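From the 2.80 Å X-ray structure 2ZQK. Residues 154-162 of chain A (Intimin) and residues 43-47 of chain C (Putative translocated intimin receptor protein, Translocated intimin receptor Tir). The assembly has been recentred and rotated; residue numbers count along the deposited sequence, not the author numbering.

Chain A (154-162) SSEQRSGVS
Chain C, residues 43-47: LKDDV

The contact sets the C-terminal end of one helix, in the intimin stretch, against the first turn of another, in the Tir stretch. Backbone register is fixed by Ser A159 and Asp C45, whose CA atoms lie 4.6 Å apart. Chain A runs helical from Ser A154, then turns at Gly A160 (phi/psi 85/27) in a Schellman motif: Val A161 N donates to Glu A156 O at 3.0 Å and Gly A160 N to Gln A157 O at 3.1 Å, so the last turn is closed before Val A161 and Ser A162 extend as strand. Lys C44 (-50/140) holds the N-cap position, and Asp C45 begins the helix at -46/-52.

Ends of helices leave backbone groups unpaired, and here two meet: Asp C45 N donates to Ser A159 O at 2.9 Å. The Ser A159 hydroxyl, chi1 -148°, is satisfied too, OG donating to Asp C46 OD2 at 3.0 Å; chi1 of Asp C46 is 26°. OD2 also accepts a weak bond from Val C47 N at 3.2 Å.

Asp C45, chi1 m, points toward chain A, and its OD1 lies 2.9 Å from Gly A160 CA. A CB there would clash with OD1, while positive phi independently demands glycine. Lys C44, m then t throughout, packs its CD 3.1 Å from Ser A159 OG; its NZ bonds elsewhere in the structure.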

ATOM      1  N   SER A 154      11.862  -3.279  11.464  1.00 49.24           N
ATOM      2  CA  SER A 154      12.721  -2.269  12.059  1.00 50.55           C
ATOM      3  C   SER A 154      13.366  -1.368  11.011  1.00 52.24           C
ATOM      4  O   SER A 154      13.344  -0.137  11.146  1.00 50.08           O
ATOM      5  CB  SER A 154      13.784  -2.935  12.904  1.00 49.24           C
ATOM      6  OG  SER A 154      13.162  -3.804  13.821  1.00 43.06           O
ATOM      7  N   SER A 155      13.935  -1.975   9.966  1.00 57.19           N
ATOM      8  CA  SER A 155      14.592  -1.211   8.901  1.00 57.51           C
ATOM      9  C   SER A 155      13.581  -0.270   8.287  1.00 58.77           C
ATOM     10  O   SER A 155      13.818   0.930   8.165  1.00 62.07           O
ATOM     11  CB  SER A 155      15.120  -2.138   7.805  1.00 53.91           C
ATOM     12  OG  SER A 155      16.059  -3.067   8.304  1.00 60.75           O
ATOM     13  N   GLU A 156      12.450  -0.846   7.897  1.00 47.36           N
ATOM     14  CA  GLU A 156      11.358  -0.114   7.293  1.00 45.72           C
ATOM     15  C   GLU A 156      11.097   1.152   8.120  1.00 47.59           C
ATOM     16  O   GLU A 156      10.977   2.273   7.578  1.00 46.98           O
ATOM     17  CB  GLU A 156      10.126  -1.022   7.286  1.00 53.12           C
ATOM     18  CG  GLU A 156       9.395  -1.096   5.953  1.00 53.82           C
ATOM     19  CD  GLU A 156       8.905  -2.502   5.597  1.00 53.09           C
ATOM     20  OE1 GLU A 156       8.203  -3.141   6.418  1.00 47.51           O
ATOM     21  OE2 GLU A 156       9.224  -2.956   4.471  1.00 58.25           O
ATOM     22  N   GLN A 157      11.046   0.956   9.440  1.00 41.75           N
ATOM     23  CA  GLN A 157      10.782   2.011  10.404  1.00 42.72           C
ATOM     24  C   GLN A 157      11.874   3.074  10.465  1.00 42.39           C
ATOM     25  O   GLN A 157      11.573   4.278  10.403  1.00 44.27           O
ATOM     26  CB  GLN A 157      10.533   1.371  11.774  1.00 59.63           C
ATOM     27  CG  GLN A 157      10.213   2.319  12.910  1.00 60.55           C
ATOM     28  CD  GLN A 157      11.469   2.901  13.533  1.00 77.87           C
ATOM     29  OE1 GLN A 157      12.368   2.159  13.954  1.00 87.72           O
ATOM     30  NE2 GLN A 157      11.541   4.233  13.598  1.00 77.78           N
ATOM     31  N   ARG A 158      13.139   2.664  10.575  1.00 49.56           N
ATOM     32  CA  ARG A 158      14.217   3.659  10.621  1.00 47.25           C
ATOM     33  C   ARG A 158      14.222   4.388   9.293  1.00 47.70           C
ATOM     34  O   ARG A 158      14.668   5.530   9.202  1.00 52.84           O
ATOM     35  CB  ARG A 158      15.601   3.021  10.801  1.00 43.95           C
ATOM     36  CG  ARG A 158      15.651   1.813  11.690  1.00 44.63           C
ATOM     37  CD  ARG A 158      17.084   1.497  12.130  1.00 45.28           C
ATOM     38  NE  ARG A 158      17.129   0.303  12.979  1.00 55.20           N
ATOM     39  CZ  ARG A 158      16.853  -0.926  12.550  1.00 61.81           C
ATOM     40  NH1 ARG A 158      16.519  -1.117  11.281  1.00 68.10           N
ATOM     41  NH2 ARG A 158      16.901  -1.966  13.378  1.00 58.37           N
ATOM     42  N   SER A 159      13.714   3.712   8.264  1.00 51.74           N
ATOM     43  CA  SER A 159      13.702   4.260   6.917  1.00 50.97           C
ATOM     44  C   SER A 159      12.511   5.157   6.595  1.00 49.75           C
ATOM     45  O   SER A 159      12.545   5.905   5.627  1.00 50.78           O
ATOM     46  CB  SER A 159      13.809   3.118   5.903  1.00 50.96           C
ATOM     47  OG  SER A 159      14.499   3.553   4.748  1.00 54.87           O
ATOM     48  N   GLY A 160      11.456   5.078   7.391  1.00 38.78           N
ATOM     49  CA  GLY A 160      10.319   5.948   7.158  1.00 35.95           C
ATOM     50  C   GLY A 160       9.331   5.436   6.141  1.00 36.39           C
ATOM     51  O   GLY A 160       8.627   6.223   5.502  1.00 36.72           O
ATOM     52  N   VAL A 161       9.263   4.115   6.001  1.00 32.71           N
ATOM     53  CA  VAL A 161       8.371   3.509   5.028  1.00 31.87           C
ATOM     54  C   VAL A 161       7.921   2.206   5.601  1.00 36.38           C
ATOM     55  O   VAL A 161       8.346   1.826   6.689  1.00 40.18           O
ATOM     56  CB  VAL A 161       9.096   3.177   3.678  1.00 38.26           C
ATOM     57  CG1 VAL A 161       9.773   4.429   3.105  1.00 30.94           C
ATOM     58  CG2 VAL A 161      10.114   2.054   3.884  1.00 25.00           C
ATOM     59  N   SER A 162       7.084   1.517   4.830  1.00 46.17           N
ATOM     60  CA  SER A 162       6.531   0.215   5.192  1.00 50.69           C
ATOM     61  C   SER A 162       6.140  -0.501   3.879  1.00 53.76           C
ATOM     62  O   SER A 162       6.136   0.114   2.811  1.00 55.68           O
ATOM     63  CB  SER A 162       5.313   0.417   6.098  1.00 45.96           C
ATOM     64  OG  SER A 162       4.710  -0.815   6.423  1.00 47.02           O
TER
ATOM     65  N   LEU C  43      13.386  11.309   0.248  1.00 44.30           N
ATOM     66  CA  LEU C  43      14.433  10.313   0.418  1.00 43.90           C
ATOM     67  C   LEU C  43      14.194   9.598   1.735  1.00 42.65           C
ATOM     68  O   LEU C  43      13.776  10.223   2.723  1.00 47.42           O
ATOM     69  CB  LEU C  43      15.818  10.970   0.442  1.00 35.15           C
ATOM     70  CG  LEU C  43      16.446  11.273  -0.920  1.00 36.39           C
ATOM     71  CD1 LEU C  43      17.759  12.029  -0.794  1.00 34.96           C
ATOM     72  CD2 LEU C  43      16.647   9.967  -1.639  1.00 38.31           C
ATOM     73  N   LYS C  44      14.445   8.290   1.755  1.00 38.55           N
ATOM     74  CA  LYS C  44      14.284   7.517   2.989  1.00 39.80           C
ATOM     75  C   LYS C  44      14.998   8.179   4.203  1.00 38.60           C
ATOM     76  O   LYS C  44      16.111   8.710   4.081  1.00 37.10           O
ATOM     77  CB  LYS C  44      14.804   6.091   2.772  1.00 38.61           C
ATOM     78  CG  LYS C  44      13.933   5.233   1.857  1.00 40.71           C
ATOM     79  CD  LYS C  44      14.559   3.871   1.646  1.00 44.62           C
ATOM     80  CE  LYS C  44      13.708   2.955   0.779  1.00 45.41           C
ATOM     81  NZ  LYS C  44      14.382   1.627   0.547  1.00 54.12           N
ATOM     82  N   ASP C  45      14.338   8.127   5.361  1.00 47.10           N
ATOM     83  CA  ASP C  45      14.807   8.721   6.624  1.00 50.64           C
ATOM     84  C   ASP C  45      16.271   8.480   7.019  1.00 49.77           C
ATOM     85  O   ASP C  45      16.991   9.437   7.335  1.00 46.74           O
ATOM     86  CB  ASP C  45      13.913   8.268   7.791  1.00 61.40           C
ATOM     87  CG  ASP C  45      12.446   8.711   7.645  1.00 70.06           C
ATOM     88  OD1 ASP C  45      11.799   8.391   6.618  1.00 78.11           O
ATOM     89  OD2 ASP C  45      11.936   9.364   8.584  1.00 71.74           O
ATOM     90  N   ASP C  46      16.717   7.225   7.032  1.00 50.06           N
ATOM     91  CA  ASP C  46      18.103   6.968   7.399  1.00 47.72           C
ATOM     92  C   ASP C  46      19.068   7.592   6.410  1.00 48.15           C
ATOM     93  O   ASP C  46      20.124   8.096   6.813  1.00 52.67           O
ATOM     94  CB  ASP C  46      18.402   5.468   7.572  1.00 40.78           C
ATOM     95  CG  ASP C  46      17.496   4.584   6.768  1.00 47.00           C
ATOM     96  OD1 ASP C  46      17.414   3.362   7.071  1.00 48.85           O
ATOM     97  OD2 ASP C  46      16.869   5.112   5.826  1.00 55.90           O
ATOM     98  N   VAL C  47      18.705   7.581   5.128  1.00 42.51           N
ATOM     99  CA  VAL C  47      19.543   8.176   4.083  1.00 42.97           C
ATOM    100  C   VAL C  47      19.683   9.688   4.302  1.00 44.77           C
ATOM    101  O   VAL C  47      20.773  10.245   4.168  1.00 46.85           O
ATOM    102  CB  VAL C  47      18.945   7.941   2.664  1.00 52.20           C
ATOM    103  CG1 VAL C  47      19.806   8.623   1.607  1.00 50.20           C
ATOM    104  CG2 VAL C  47      18.857   6.453   2.363  1.00 51.91           C
TER